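PDB 6V04: uncharacterized SRPBCC domain-containing protein from Micromonospora chersina, which is of unknown function but is probably involved in dynemicin biosynthesis, with START/Bet v1-like architecture of the kind found in cyclases and aromatases. Local coordinates for residues Val31-Pro34 with Arg35-Ala38; Gln121-Ala124 with Gly125-Phe129; Glu167-Val170 with Val171-Leu174; Gln203-Arg206 with Glu207-Leu210; Arg256-Arg259 with His260-Ala263. One frame throughout, in Å; residues are numbered along the deposited sequence.

Contact 1. Residues Val31-Pro34 with Arg35-Ala38; sequences VTDP and RRVA
Asp33 and Arg35 meet in an N-cap, the device by which a side chain closes the open start of a helix, here helix 34-40. Asp33 OD1 accepts from Arg35 N at 3.0 Å, along a bent bond whose donor stands above the carboxylate plane. CG lies anti to the backbone N (chi1 -177°), which swings the carboxylate over the first turn and also brings OD1 to 3.6 Å from Arg35 CB. The negative charge at this helix end is probably favourable, since it faces the N-H groups of the first turn. Pro34, with no N-H to satisfy, fits the first helical place.

The main chain carries the turn onward: Val37 N gives a nearly straight bond of 2.8 Å to Asp33 O, and Ala38 N bonds to Pro34 O at 3.0 Å. Beyond this shell, one water donates to Asp33 OD2 (2.9 Å) and accepts from Arg36 NE, in the plane of the guanidinium at its edge. Arg36 has two conformers, so this water bridge and the bond of its NH1 to Tyr136 OH, on helix 116-139, are less certain. The start of the side chain runs beside the cap, Arg36 CG lying 4.0 Å from Asp33 CB.

Inward, buried Val37 packs helix 34-40 against the end of helix 24-32, the preceding helix of this helix-grip domain, its CG2 lying 3.5 Å from Val31 C.

Contact 2. Residues Gln121-Ala124 with Gly125-Phe129; sequences QLKA and GWLDF
Trp126 lies alongside Leu122, one helical turn earlier, and the two side chains point the same way. Its CB starts 3.7 Å from Leu122 O, the carbonyl that also takes Trp126 N in a 3.0 Å bond. With CG anti to the carbonyl carbon (chi1 -82°) and chi2 at 117°, the indole projects outward from the helix, its CD1-NE1 edge toward Leu122. CD1 therefore reaches 3.5 Å from Leu122 O, which approaches the ring obliquely, and 4.1 Å from Leu122 CG. Next along the ring, NE1 passes 4.1 Å from Leu122 CD1 and spends its hydrogen on Asp109 OD2.

Both residues belong to helix 116-139, the long helix that packs against the antiparallel sheet in the helix-grip fold of START/Bet v1-like domains. The indole fills that interface, touching Val16 and Val107 on two neighbouring strands and meeting Trp94 with ring planes about perpendicular. Replacing Trp126 by an alanine is likely to leave Asp109 OD2 without its indole donor and open a gap between helix and sheet beside Leu122.

On a neighbouring side of the helix, Leu127 lays its CG 3.4 Å from Lys123 O. Asp128 touches the previous turn through CB, 3.5 Å from Ala124 O, while its OD1 makes a salt bridge to Arg132.

Contact 3. Residues Glu167-Val170 with Val171-Leu174; sequences EETV and VDWL
The backbone from Thr169 to Leu174 winds into a single short helical turn, in which Val170 O receives two donors, Leu174 N at 2.9 Å nearly along the C=O axis and Trp173 N at 3.3 Å from well above the carbonyl plane.

Asp172 folds over the start of the turn. Its CB sits 3.0 Å from Thr169 O, and OD2 lies 3.8 Å from Thr169 CB. OD2 accepts from Trp162 NE1, while Thr169 OG1 bonds to His163 O, so both side chains hold the loop that precedes them. A leucine in place of Asp172 would probably leave Trp162 NE1 without its acceptor and set that indole free to shift.

Trp173 takes up the crowded position between backbone N and carbonyl carbon (chi1 69°), which carries its ring back over the turn. Thr169 O lies at the ring edge, near its plane, 3.5 Å from Trp173 CD1. Leu174 CG rests 3.6 Å above one face, and Leu174 CD1 continues to Val170 CB at 4.1 Å. The indole packs on Ala269 and Ala273 of helix 252-277, with NE1 bonded to Pro164 O.

Asp172 N also bonds to Thr169 O, and a water bridging Glu167 O to Val171 N extends the hydrogen bonding two residues back into the loop. Here the polar tips of Thr169, Asp172 and Trp173 each find a partner in residues 162-164, so the turn and the loop before it are joined by polar bonds while buried Val170, Trp173 and Leu174 pack inward.

Contact 4. Residues Gln203-Arg206 with Glu207-Leu210; sequences QLDR and ERAL
Leu204 and Leu210 cross obliquely on one face of a beta hairpin, a non-hydrogen-bonded antiparallel pair with Leu204 CD1 3.9 Å from Leu210 CB. On the other face lie Asp205 and Ala209, their backbones joined by Asp205 N to Ala209 O at 2.8 Å. Asp205 O accepts from both Arg208 N and Ala209 N (3.1 Å), the second in the carbonyl plane. Two residues facing one make a classic beta bulge, next to a tight turn in which Glu207 adopts a left-handed backbone (phi 59°).

Arg208 turns its aliphatic part to the Asp205 carboxylate: CB lies 3.6 Å from OD2, yet the guanidinium leads elsewhere. A bend at chi2 (-72°) folds the chain back, and NH1 donates to Glu207 O at 3.0 Å, with that oxygen in the guanidinium plane.

Arg206 and Glu207 extend side by side in the same direction, the guanidinium and carboxylate planes 27° apart. Glu207 OE2 stands well out of the guanidinium plane, so no N-H points at it. A water in the plane of the Arg206 guanidinium, at its edge, joins them, accepting from Arg206 NE at 2.8 Å and donating to OE2 at 2.7 Å. Each charge has a salt-bridge partner in the loop leading into helix 170-173: Arg206 NH2 with Glu168, Glu207 OE2 with Arg166. The alternation of charges probably favours the ionised forms and fastens the hairpin tip to that loop.

Contact 5. Residues Arg256-Arg259 with His260-Ala263; sequences RTLR and HRFA
Ala263 N donates to Arg259 O at 2.8 Å, one of four successive i to i+4 bonds in helix 252-277, the long C-terminal helix of the second helix-grip domain. The same two residues meet again through side chains: Arg259 NH1 passes obliquely 3.5 Å from Ala263 CB. A bend at chi2 (-87°) leans the buried guanidinium toward Ala263, and from there NH1 forms a salt bridge with Asp62 and also bonds to Asp60 O, while NE and NH2 reach Arg148 O and Glu150 O. These polar partners hold the group in place and tie the helix both to the first domain and to the linker around Gln149, a residue seen to bind magnesium in this protein, though no such ion sits at this contact.

Arg261 leaves from another side. It lies along the previous turn, CG 3.1 Å from Thr257 O. Its CD meets Thr257 CG2 at 3.9 Å, and a bend at chi3 then turns NE to a salt bridge with Asp190.

A water links Arg256 NE, 3.0 Å away, to His260 ND1 at 2.8 Å, lying in the plane of the imidazole at its edge. Arg256 NH2 binds Gly59 O, a further tie to the first domain.

Phe262 and Leu258 run side by side on the face toward Ile151 and Ile216. Leu258 O sits in the plane of the phenyl ring, 3.2 Å from Phe262 CD1, and Leu258 CD2 meets Phe262 CE1 at 4.1 Å.

How the contacts relate
The five contacts run in series through two halves of the same build. Each half has an antiparallel sheet with strand order 1-7-6-5-4-3-2 and a long closing helix, a repeated topology consistent with tandem START/Bet v1-like domains. Contacts 1 and 2 belong to the first half, their centres about 19 Å apart, on helices 24-32, 34-40 and 116-139. Contacts 3 and 4, in the second half, have centres about 42 Å from that of contact 1 and touch by the Glu168-Arg206 salt bridge and Leu174-Leu210 packing. Contact 5, on helix 252-277, lies about 21 Å from contact 2 between centres. The side chains of Asp128 (contact 2) and Arg259 (contact 5) lie about 9 and 7 Å from that of Gln149.

Contact 1. Residues Val31-Pro34 with Arg35-Ala38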
loop_
_atom_site.group_PDB
_atom_site.type_symbol
_atom_site.label_atom_id
_atom_site.label_comp_id
_atom_site.label_asym_id
_atom_site.label_seq_id
_atom_site.Cartn_x
_atom_site.Cartn_y
_atom_site.Cartn_z
ATOM N N VAL A 31 -1.861 17.594 11.179
ATOM C CA VAL A 31 -2.373 16.252 10.913
ATOM C C VAL A 31 -3.856 16.230 10.561
ATOM O O VAL A 31 -4.396 15.141 10.327
ATOM C CB VAL A 31 -2.098 15.290 12.093
ATOM C CG1 VAL A 31 -0.631 15.292 12.440
ATOM C CG2 VAL A 31 -2.954 15.633 13.314
ATOM N N THR A 32 -4.533 17.398 10.469
ATOM C CA THR A 32 -5.953 17.445 10.104
ATOM C C THR A 32 -6.277 18.345 8.917
ATOM O O THR A 32 -7.152 17.992 8.122
ATOM C CB THR A 32 -6.816 17.899 11.294
ATOM O OG1 THR A 32 -6.360 19.171 11.792
ATOM C CG2 THR A 32 -6.797 16.846 12.395
ATOM N N ASP A 33 -5.650 19.512 8.805
ATOM C CA ASP A 33 -5.934 20.414 7.687
ATOM C C ASP A 33 -5.474 19.744 6.397
ATOM O O ASP A 33 -4.282 19.457 6.263
ATOM C CB ASP A 33 -5.218 21.745 7.894
ATOM C CG ASP A 33 -5.529 22.770 6.805
ATOM O OD1 ASP A 33 -5.942 22.372 5.702
ATOM O OD2 ASP A 33 -5.351 23.983 7.063
ATOM N N PRO A 34 -6.364 19.457 5.443
ATOM C CA PRO A 34 -5.915 18.724 4.248
ATOM C C PRO A 34 -4.794 19.412 3.493
ATOM O O PRO A 34 -3.950 18.707 2.926
ATOM C CB PRO A 34 -7.188 18.620 3.402
ATOM C CG PRO A 34 -8.291 18.638 4.420
ATOM C CD PRO A 34 -7.828 19.630 5.449
ATOM N N ARG A 35 -4.745 20.748 3.477
ATOM C CA ARG A 35 -3.643 21.431 2.805
ATOM C C ARG A 35 -2.314 21.111 3.476
ATOM O O ARG A 35 -1.289 20.956 2.802
ATOM C CB ARG A 35 -3.871 22.947 2.780
ATOM C CG ARG A 35 -2.902 23.665 1.841
ATOM C CD ARG A 35 -2.884 25.177 2.040
ATOM N NE ARG A 35 -2.378 25.561 3.357
ATOM C CZ ARG A 35 -1.093 25.558 3.701
ATOM N NH1 ARG A 35 -0.163 25.181 2.832
ATOM N NH2 ARG A 35 -0.736 25.928 4.924
ATOM N N ARG A 36 -2.309 21.025 4.809
ATOM C CA ARG A 36 -1.092 20.673 5.527
ATOM C C ARG A 36 -0.795 19.183 5.418
ATOM O O ARG A 36 0.359 18.790 5.221
ATOM C CB ARG A 36 -1.211 21.086 6.999
ATOM C CG ARG A 36 -1.333 22.597 7.200
ATOM C CD ARG A 36 -1.143 22.988 8.660
ATOM N NE ARG A 36 -1.333 24.420 8.885
ATOM C CZ ARG A 36 -0.369 25.335 8.802
ATOM N NH1 ARG A 36 0.875 24.981 8.499
ATOM N NH2 ARG A 36 -0.650 26.614 9.020
ATOM N N VAL A 37 -1.822 18.337 5.551
ATOM C CA VAL A 37 -1.620 16.894 5.447
ATOM C C VAL A 37 -0.976 16.534 4.115
ATOM O O VAL A 37 -0.157 15.606 4.036
ATOM C CB VAL A 37 -2.961 16.154 5.654
ATOM C CG1 VAL A 37 -2.829 14.652 5.390
ATOM C CG2 VAL A 37 -3.478 16.389 7.066
ATOM N N ALA A 38 -1.331 17.258 3.052
ATOM C CA ALA A 38 -0.761 17.003 1.734
ATOM C C ALA A 38 0.704 17.400 1.635
ATOM O O ALA A 38 1.353 17.058 0.642
ATOM C CB ALA A 38 -1.586 17.738 0.682
HETATM O O HOH W 1 -4.294 24.906 9.585
#

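Contact 2. Residues Gln121-Ala124 with Gly125-Phe129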
loop_
_atom_site.group_PDB
_atom_site.type_symbol
_atom_site.label_atom_id
_atom_site.label_comp_id
_atom_site.label_asym_id
_atom_site.label_seq_id
_atom_site.Cartn_x
_atom_site.Cartn_y
_atom_site.Cartn_z
ATOM N N GLN A 121 7.484 -4.318 7.921
ATOM C CA GLN A 121 7.272 -3.335 6.862
ATOM C C GLN A 121 6.353 -2.212 7.326
ATOM O O GLN A 121 6.565 -1.039 6.987
ATOM C CB GLN A 121 6.675 -4.015 5.628
ATOM C CG GLN A 121 7.657 -4.799 4.778
ATOM C CD GLN A 121 6.955 -5.638 3.724
ATOM O OE1 GLN A 121 6.697 -5.172 2.613
ATOM N NE2 GLN A 121 6.634 -6.879 4.073
ATOM N N LEU A 122 5.316 -2.558 8.082
ATOM C CA LEU A 122 4.354 -1.557 8.521
ATOM C C LEU A 122 4.964 -0.626 9.560
ATOM O O LEU A 122 4.709 0.584 9.541
ATOM C CB LEU A 122 3.107 -2.257 9.063
ATOM C CG LEU A 122 1.860 -1.405 9.231
ATOM C CD1 LEU A 122 1.525 -0.641 7.954
ATOM C CD2 LEU A 122 0.705 -2.302 9.625
ATOM N N LYS A 123 5.772 -1.160 10.475
ATOM C CA LYS A 123 6.472 -0.287 11.410
ATOM C C LYS A 123 7.385 0.679 10.667
ATOM O O LYS A 123 7.393 1.883 10.954
ATOM C CB LYS A 123 7.272 -1.111 12.412
ATOM C CG LYS A 123 7.801 -0.287 13.572
ATOM C CD LYS A 123 8.557 -1.153 14.570
ATOM C CE LYS A 123 9.021 -0.346 15.770
ATOM N NZ LYS A 123 7.879 0.160 16.586
ATOM N N ALA A 124 8.135 0.176 9.683
ATOM C CA ALA A 124 9.009 1.045 8.906
ATOM C C ALA A 124 8.203 2.102 8.164
ATOM O O ALA A 124 8.622 3.265 8.078
ATOM C CB ALA A 124 9.834 0.216 7.923
ATOM N N GLY A 125 7.039 1.712 7.634
ATOM C CA GLY A 125 6.190 2.661 6.931
ATOM C C GLY A 125 5.710 3.789 7.815
ATOM O O GLY A 125 5.737 4.959 7.425
ATOM N N TRP A 126 5.269 3.455 9.031
ATOM C CA TRP A 126 4.821 4.499 9.947
ATOM C C TRP A 126 5.979 5.341 10.466
ATOM O O TRP A 126 5.801 6.541 10.712
ATOM C CB TRP A 126 4.048 3.876 11.115
ATOM C CG TRP A 126 2.611 3.582 10.776
ATOM C CD1 TRP A 126 2.003 2.365 10.741
ATOM C CD2 TRP A 126 1.612 4.538 10.424
ATOM N NE1 TRP A 126 0.689 2.501 10.385
ATOM C CE2 TRP A 126 0.420 3.828 10.184
ATOM C CE3 TRP A 126 1.610 5.921 10.285
ATOM C CZ2 TRP A 126 -0.756 4.461 9.815
ATOM C CZ3 TRP A 126 0.437 6.545 9.923
ATOM C CH2 TRP A 126 -0.728 5.813 9.693
ATOM N N LEU A 127 7.172 4.756 10.623
ATOM C CA LEU A 127 8.321 5.564 11.018
ATOM C C LEU A 127 8.673 6.567 9.929
ATOM O O LEU A 127 9.088 7.696 10.221
ATOM C CB LEU A 127 9.522 4.670 11.328
ATOM C CG LEU A 127 9.475 3.943 12.676
ATOM C CD1 LEU A 127 10.654 2.989 12.784
ATOM C CD2 LEU A 127 9.491 4.940 13.821
ATOM N N ASP A 128 8.526 6.164 8.663
ATOM C CA ASP A 128 8.728 7.075 7.542
ATOM C C ASP A 128 7.721 8.220 7.590
ATOM O O ASP A 128 8.087 9.394 7.467
ATOM C CB ASP A 128 8.630 6.263 6.245
ATOM C CG ASP A 128 8.616 7.116 5.001
ATOM O OD1 ASP A 128 7.562 7.702 4.698
ATOM O OD2 ASP A 128 9.658 7.171 4.318
ATOM N N PHE A 129 6.449 7.902 7.820
ATOM C CA PHE A 129 5.436 8.949 7.828
ATOM C C PHE A 129 5.647 9.927 8.982
ATOM O O PHE A 129 5.548 11.142 8.787
ATOM C CB PHE A 129 4.042 8.325 7.892
ATOM C CG PHE A 129 3.512 7.861 6.555
ATOM C CD1 PHE A 129 3.635 8.653 5.412
ATOM C CD2 PHE A 129 2.883 6.638 6.445
ATOM C CE1 PHE A 129 3.133 8.230 4.203
ATOM C CE2 PHE A 129 2.378 6.208 5.229
ATOM C CZ PHE A 129 2.506 7.009 4.109
#

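Contact 3. Residues Glu167-Val170 with Val171-Leu174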
loop_
_atom_site.group_PDB
_atom_site.type_symbol
_atom_site.label_atom_id
_atom_site.label_comp_id
_atom_site.label_asym_id
_atom_site.label_seq_id
_atom_site.Cartn_x
_atom_site.Cartn_y
_atom_site.Cartn_z
ATOM N N GLU A 167 -1.863 -23.801 -11.310
ATOM C CA GLU A 167 -1.684 -23.566 -12.738
ATOM C C GLU A 167 -3.027 -23.344 -13.409
ATOM O O GLU A 167 -3.135 -22.527 -14.334
ATOM C CB GLU A 167 -0.936 -24.727 -13.390
ATOM C CG GLU A 167 0.585 -24.664 -13.219
ATOM C CD GLU A 167 1.226 -23.429 -13.859
ATOM O OE1 GLU A 167 0.523 -22.666 -14.561
ATOM O OE2 GLU A 167 2.445 -23.221 -13.659
ATOM N N GLU A 168 -4.065 -24.021 -12.929
ATOM C CA GLU A 168 -5.385 -23.944 -13.533
ATOM C C GLU A 168 -6.237 -22.792 -13.002
ATOM O O GLU A 168 -7.365 -22.624 -13.478
ATOM C CB GLU A 168 -6.125 -25.275 -13.342
ATOM C CG GLU A 168 -6.610 -25.585 -11.929
ATOM C CD GLU A 168 -5.611 -26.370 -11.096
ATOM O OE1 GLU A 168 -4.413 -26.424 -11.456
ATOM O OE2 GLU A 168 -6.041 -26.954 -10.075
ATOM N N THR A 169 -5.745 -21.991 -12.044
ATOM C CA THR A 169 -6.485 -20.815 -11.583
ATOM C C THR A 169 -5.785 -19.480 -11.807
ATOM O O THR A 169 -6.444 -18.441 -11.687
ATOM C CB THR A 169 -6.820 -20.913 -10.081
ATOM O OG1 THR A 169 -5.612 -21.002 -9.313
ATOM C CG2 THR A 169 -7.698 -22.123 -9.796
ATOM N N VAL A 170 -4.480 -19.452 -12.106
ATOM C CA VAL A 170 -3.803 -18.158 -12.186
ATOM C C VAL A 170 -4.400 -17.278 -13.278
ATOM O O VAL A 170 -4.471 -16.055 -13.115
ATOM C CB VAL A 170 -2.283 -18.340 -12.379
ATOM C CG1 VAL A 170 -1.633 -18.780 -11.070
ATOM C CG2 VAL A 170 -1.978 -19.307 -13.518
ATOM N N VAL A 171 -4.859 -17.867 -14.389
ATOM C CA VAL A 171 -5.421 -17.034 -15.454
ATOM C C VAL A 171 -6.779 -16.469 -15.049
ATOM O O VAL A 171 -7.258 -15.507 -15.663
ATOM C CB VAL A 171 -5.522 -17.823 -16.770
ATOM C CG1 VAL A 171 -6.134 -16.953 -17.859
ATOM C CG2 VAL A 171 -4.141 -18.320 -17.203
ATOM N N ASP A 172 -7.403 -17.033 -14.011
ATOM C CA ASP A 172 -8.670 -16.508 -13.513
ATOM C C ASP A 172 -8.540 -15.085 -12.983
ATOM O O ASP A 172 -9.518 -14.330 -13.004
ATOM C CB ASP A 172 -9.218 -17.394 -12.386
ATOM C CG ASP A 172 -9.645 -18.791 -12.852
ATOM O OD1 ASP A 172 -9.827 -19.020 -14.067
ATOM O OD2 ASP A 172 -9.828 -19.675 -11.977
ATOM N N TRP A 173 -7.370 -14.704 -12.468
ATOM C CA TRP A 173 -7.243 -13.414 -11.796
ATOM C C TRP A 173 -6.018 -12.594 -12.198
ATOM O O TRP A 173 -6.013 -11.374 -11.959
ATOM C CB TRP A 173 -7.249 -13.612 -10.267
ATOM C CG TRP A 173 -6.034 -14.285 -9.708
ATOM C CD1 TRP A 173 -5.744 -15.627 -9.729
ATOM C CD2 TRP A 173 -4.940 -13.650 -9.051
ATOM N NE1 TRP A 173 -4.533 -15.856 -9.129
ATOM C CE2 TRP A 173 -4.015 -14.659 -8.708
ATOM C CE3 TRP A 173 -4.645 -12.316 -8.719
ATOM C CZ2 TRP A 173 -2.823 -14.379 -8.046
ATOM C CZ3 TRP A 173 -3.470 -12.047 -8.062
ATOM C CH2 TRP A 173 -2.570 -13.075 -7.730
ATOM N N LEU A 174 -4.985 -13.202 -12.808
ATOM C CA LEU A 174 -3.818 -12.434 -13.223
ATOM C C LEU A 174 -3.960 -11.995 -14.674
ATOM O O LEU A 174 -4.525 -12.722 -15.492
ATOM C CB LEU A 174 -2.545 -13.264 -13.085
ATOM C CG LEU A 174 -2.059 -13.449 -11.647
ATOM C CD1 LEU A 174 -1.037 -14.564 -11.558
ATOM C CD2 LEU A 174 -1.465 -12.158 -11.124
HETATM O O HOH W 2 -4.888 -20.695 -15.208
#

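Contact 4. Residues Gln203-Arg206 with Glu207-Leu210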
loop_
_atom_site.group_PDB
_atom_site.type_symbol
_atom_site.label_atom_id
_atom_site.label_comp_id
_atom_site.label_asym_id
_atom_site.label_seq_id
_atom_site.Cartn_x
_atom_site.Cartn_y
_atom_site.Cartn_z
ATOM N N GLN A 203 7.744 -19.326 -11.999
ATOM C CA GLN A 203 7.961 -20.423 -11.055
ATOM C C GLN A 203 6.783 -20.463 -10.091
ATOM O O GLN A 203 6.647 -19.585 -9.237
ATOM C CB GLN A 203 9.275 -20.259 -10.289
ATOM C CG GLN A 203 10.530 -20.280 -11.158
ATOM C CD GLN A 203 10.749 -21.600 -11.872
ATOM O OE1 GLN A 203 10.286 -22.650 -11.426
ATOM N NE2 GLN A 203 11.463 -21.550 -12.994
ATOM N N LEU A 204 5.950 -21.488 -10.206
ATOM C CA LEU A 204 4.776 -21.622 -9.350
ATOM C C LEU A 204 4.973 -22.807 -8.416
ATOM O O LEU A 204 5.179 -23.934 -8.876
ATOM C CB LEU A 204 3.510 -21.794 -10.188
ATOM C CG LEU A 204 2.220 -22.066 -9.411
ATOM C CD1 LEU A 204 1.932 -20.945 -8.426
ATOM C CD2 LEU A 204 1.052 -22.237 -10.369
ATOM N N ASP A 205 4.929 -22.536 -7.109
ATOM C CA ASP A 205 4.886 -23.560 -6.065
ATOM C C ASP A 205 3.421 -23.645 -5.645
ATOM O O ASP A 205 2.913 -22.753 -4.962
ATOM C CB ASP A 205 5.806 -23.175 -4.910
ATOM C CG ASP A 205 5.956 -24.274 -3.872
ATOM O OD1 ASP A 205 5.483 -25.414 -4.090
ATOM O OD2 ASP A 205 6.568 -23.987 -2.823
ATOM N N ARG A 206 2.740 -24.698 -6.102
ATOM C CA ARG A 206 1.284 -24.782 -6.007
ATOM C C ARG A 206 0.783 -24.478 -4.594
ATOM O O ARG A 206 1.237 -25.079 -3.618
ATOM C CB ARG A 206 0.828 -26.173 -6.449
ATOM C CG ARG A 206 -0.679 -26.375 -6.463
ATOM C CD ARG A 206 -1.054 -27.715 -6.990
ATOM N NE ARG A 206 -2.499 -27.923 -6.996
ATOM C CZ ARG A 206 -3.285 -27.708 -8.048
ATOM N NH1 ARG A 206 -2.769 -27.291 -9.199
ATOM N NH2 ARG A 206 -4.586 -27.925 -7.955
ATOM N N GLU A 207 -0.151 -23.518 -4.505
ATOM C CA GLU A 207 -0.820 -23.092 -3.263
ATOM C C GLU A 207 0.154 -22.589 -2.195
ATOM O O GLU A 207 -0.158 -22.614 -0.996
ATOM C CB GLU A 207 -1.714 -24.205 -2.701
ATOM C CG GLU A 207 -2.902 -24.494 -3.622
ATOM C CD GLU A 207 -3.918 -25.458 -3.053
ATOM O OE1 GLU A 207 -3.814 -25.852 -1.861
ATOM O OE2 GLU A 207 -4.826 -25.854 -3.822
ATOM N N ARG A 208 1.319 -22.097 -2.619
ATOM C CA ARG A 208 2.325 -21.561 -1.709
ATOM C C ARG A 208 2.840 -20.205 -2.188
ATOM O O ARG A 208 2.696 -19.188 -1.492
ATOM C CB ARG A 208 3.499 -22.540 -1.572
ATOM C CG ARG A 208 3.153 -23.947 -1.045
ATOM C CD ARG A 208 2.814 -23.932 0.425
ATOM N NE ARG A 208 2.545 -25.267 0.958
ATOM C CZ ARG A 208 1.356 -25.859 0.960
ATOM N NH1 ARG A 208 0.294 -25.243 0.451
ATOM N NH2 ARG A 208 1.225 -27.067 1.493
ATOM N N ALA A 209 3.423 -20.167 -3.387
ATOM C CA ALA A 209 4.137 -18.978 -3.818
ATOM C C ALA A 209 4.324 -19.015 -5.322
ATOM O O ALA A 209 4.394 -20.088 -5.925
ATOM C CB ALA A 209 5.494 -18.861 -3.119
ATOM N N LEU A 210 4.411 -17.829 -5.909
ATOM C CA LEU A 210 4.593 -17.650 -7.342
ATOM C C LEU A 210 5.595 -16.532 -7.538
ATOM O O LEU A 210 5.435 -15.459 -6.952
ATOM C CB LEU A 210 3.262 -17.305 -8.019
ATOM C CG LEU A 210 3.326 -16.734 -9.437
ATOM C CD1 LEU A 210 3.890 -17.764 -10.396
ATOM C CD2 LEU A 210 1.946 -16.288 -9.860
HETATM O O HOH W 3 7.814 -20.302 -6.562
HETATM O O HOH W 4 -4.201 -28.349 -4.795
#

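Contact 5. Residues Arg256-Arg259 with His260-Ala263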
loop_
_atom_site.group_PDB
_atom_site.type_symbol
_atom_site.label_atom_id
_atom_site.label_comp_id
_atom_site.label_asym_id
_atom_site.label_seq_id
_atom_site.Cartn_x
_atom_site.Cartn_y
_atom_site.Cartn_z
ATOM N N ARG A 256 8.121 6.369 -12.667
ATOM C CA ARG A 256 6.938 6.658 -11.871
ATOM C C ARG A 256 5.661 6.231 -12.579
ATOM O O ARG A 256 4.751 5.668 -11.953
ATOM C CB ARG A 256 6.892 8.141 -11.554
ATOM C CG ARG A 256 5.649 8.560 -10.838
ATOM C CD ARG A 256 5.713 9.993 -10.454
ATOM N NE ARG A 256 4.511 10.382 -9.725
ATOM C CZ ARG A 256 4.409 11.488 -9.005
ATOM N NH1 ARG A 256 5.436 12.309 -8.904
ATOM N NH2 ARG A 256 3.267 11.771 -8.380
ATOM N N THR A 257 5.554 6.529 -13.871
ATOM C CA THR A 257 4.351 6.176 -14.606
ATOM C C THR A 257 4.169 4.664 -14.666
ATOM O O THR A 257 3.056 4.154 -14.478
ATOM C CB THR A 257 4.423 6.796 -16.006
ATOM O OG1 THR A 257 4.444 8.221 -15.887
ATOM C CG2 THR A 257 3.229 6.399 -16.840
ATOM N N LEU A 258 5.251 3.925 -14.921
ATOM C CA LEU A 258 5.163 2.472 -14.898
ATOM C C LEU A 258 4.711 1.979 -13.531
ATOM O O LEU A 258 3.824 1.130 -13.441
ATOM C CB LEU A 258 6.506 1.853 -15.265
ATOM C CG LEU A 258 6.856 1.914 -16.751
ATOM C CD1 LEU A 258 8.350 1.742 -16.935
ATOM C CD2 LEU A 258 6.084 0.866 -17.552
ATOM N N ARG A 259 5.327 2.480 -12.458
ATOM C CA ARG A 259 4.962 2.031 -11.114
ATOM C C ARG A 259 3.484 2.282 -10.848
ATOM O O ARG A 259 2.768 1.396 -10.364
ATOM C CB ARG A 259 5.835 2.740 -10.080
ATOM C CG ARG A 259 5.642 2.244 -8.656
ATOM C CD ARG A 259 4.532 2.942 -7.906
ATOM N NE ARG A 259 4.559 2.441 -6.527
ATOM C CZ ARG A 259 3.507 2.273 -5.744
ATOM N NH1 ARG A 259 2.281 2.579 -6.112
ATOM N NH2 ARG A 259 3.698 1.754 -4.528
ATOM N N HIS A 260 3.006 3.478 -11.186
ATOM C CA HIS A 260 1.605 3.832 -10.989
ATOM C C HIS A 260 0.680 2.912 -11.788
ATOM O O HIS A 260 -0.313 2.392 -11.260
ATOM C CB HIS A 260 1.427 5.303 -11.372
ATOM C CG HIS A 260 0.155 5.925 -10.899
ATOM N ND1 HIS A 260 0.085 7.242 -10.506
ATOM C CD2 HIS A 260 -1.095 5.422 -10.761
ATOM C CE1 HIS A 260 -1.157 7.531 -10.162
ATOM N NE2 HIS A 260 -1.893 6.446 -10.313
ATOM N N ARG A 261 0.994 2.685 -13.062
ATOM C CA ARG A 261 0.132 1.850 -13.893
ATOM C C ARG A 261 0.112 0.410 -13.406
ATOM O O ARG A 261 -0.947 -0.234 -13.393
ATOM C CB ARG A 261 0.596 1.900 -15.342
ATOM C CG ARG A 261 0.474 3.275 -15.990
ATOM C CD ARG A 261 1.060 3.265 -17.394
ATOM N NE ARG A 261 0.298 2.377 -18.271
ATOM C CZ ARG A 261 0.816 1.547 -19.172
ATOM N NH1 ARG A 261 2.129 1.468 -19.368
ATOM N NH2 ARG A 261 0.006 0.806 -19.908
ATOM N N PHE A 262 1.274 -0.129 -13.040
ATOM C CA PHE A 262 1.298 -1.485 -12.509
ATOM C C PHE A 262 0.600 -1.566 -11.161
ATOM O O PHE A 262 -0.042 -2.581 -10.867
ATOM C CB PHE A 262 2.738 -1.985 -12.416
ATOM C CG PHE A 262 3.259 -2.587 -13.696
ATOM C CD1 PHE A 262 3.744 -1.783 -14.714
ATOM C CD2 PHE A 262 3.282 -3.957 -13.880
ATOM C CE1 PHE A 262 4.242 -2.338 -15.883
ATOM C CE2 PHE A 262 3.785 -4.517 -15.043
ATOM C CZ PHE A 262 4.261 -3.709 -16.051
ATOM N N ALA A 263 0.672 -0.516 -10.333
ATOM C CA ALA A 263 -0.056 -0.559 -9.060
ATOM C C ALA A 263 -1.558 -0.673 -9.288
ATOM O O ALA A 263 -2.255 -1.416 -8.580
ATOM C CB ALA A 263 0.269 0.679 -8.224
HETATM O O HOH W 5 2.119 9.102 -10.934
#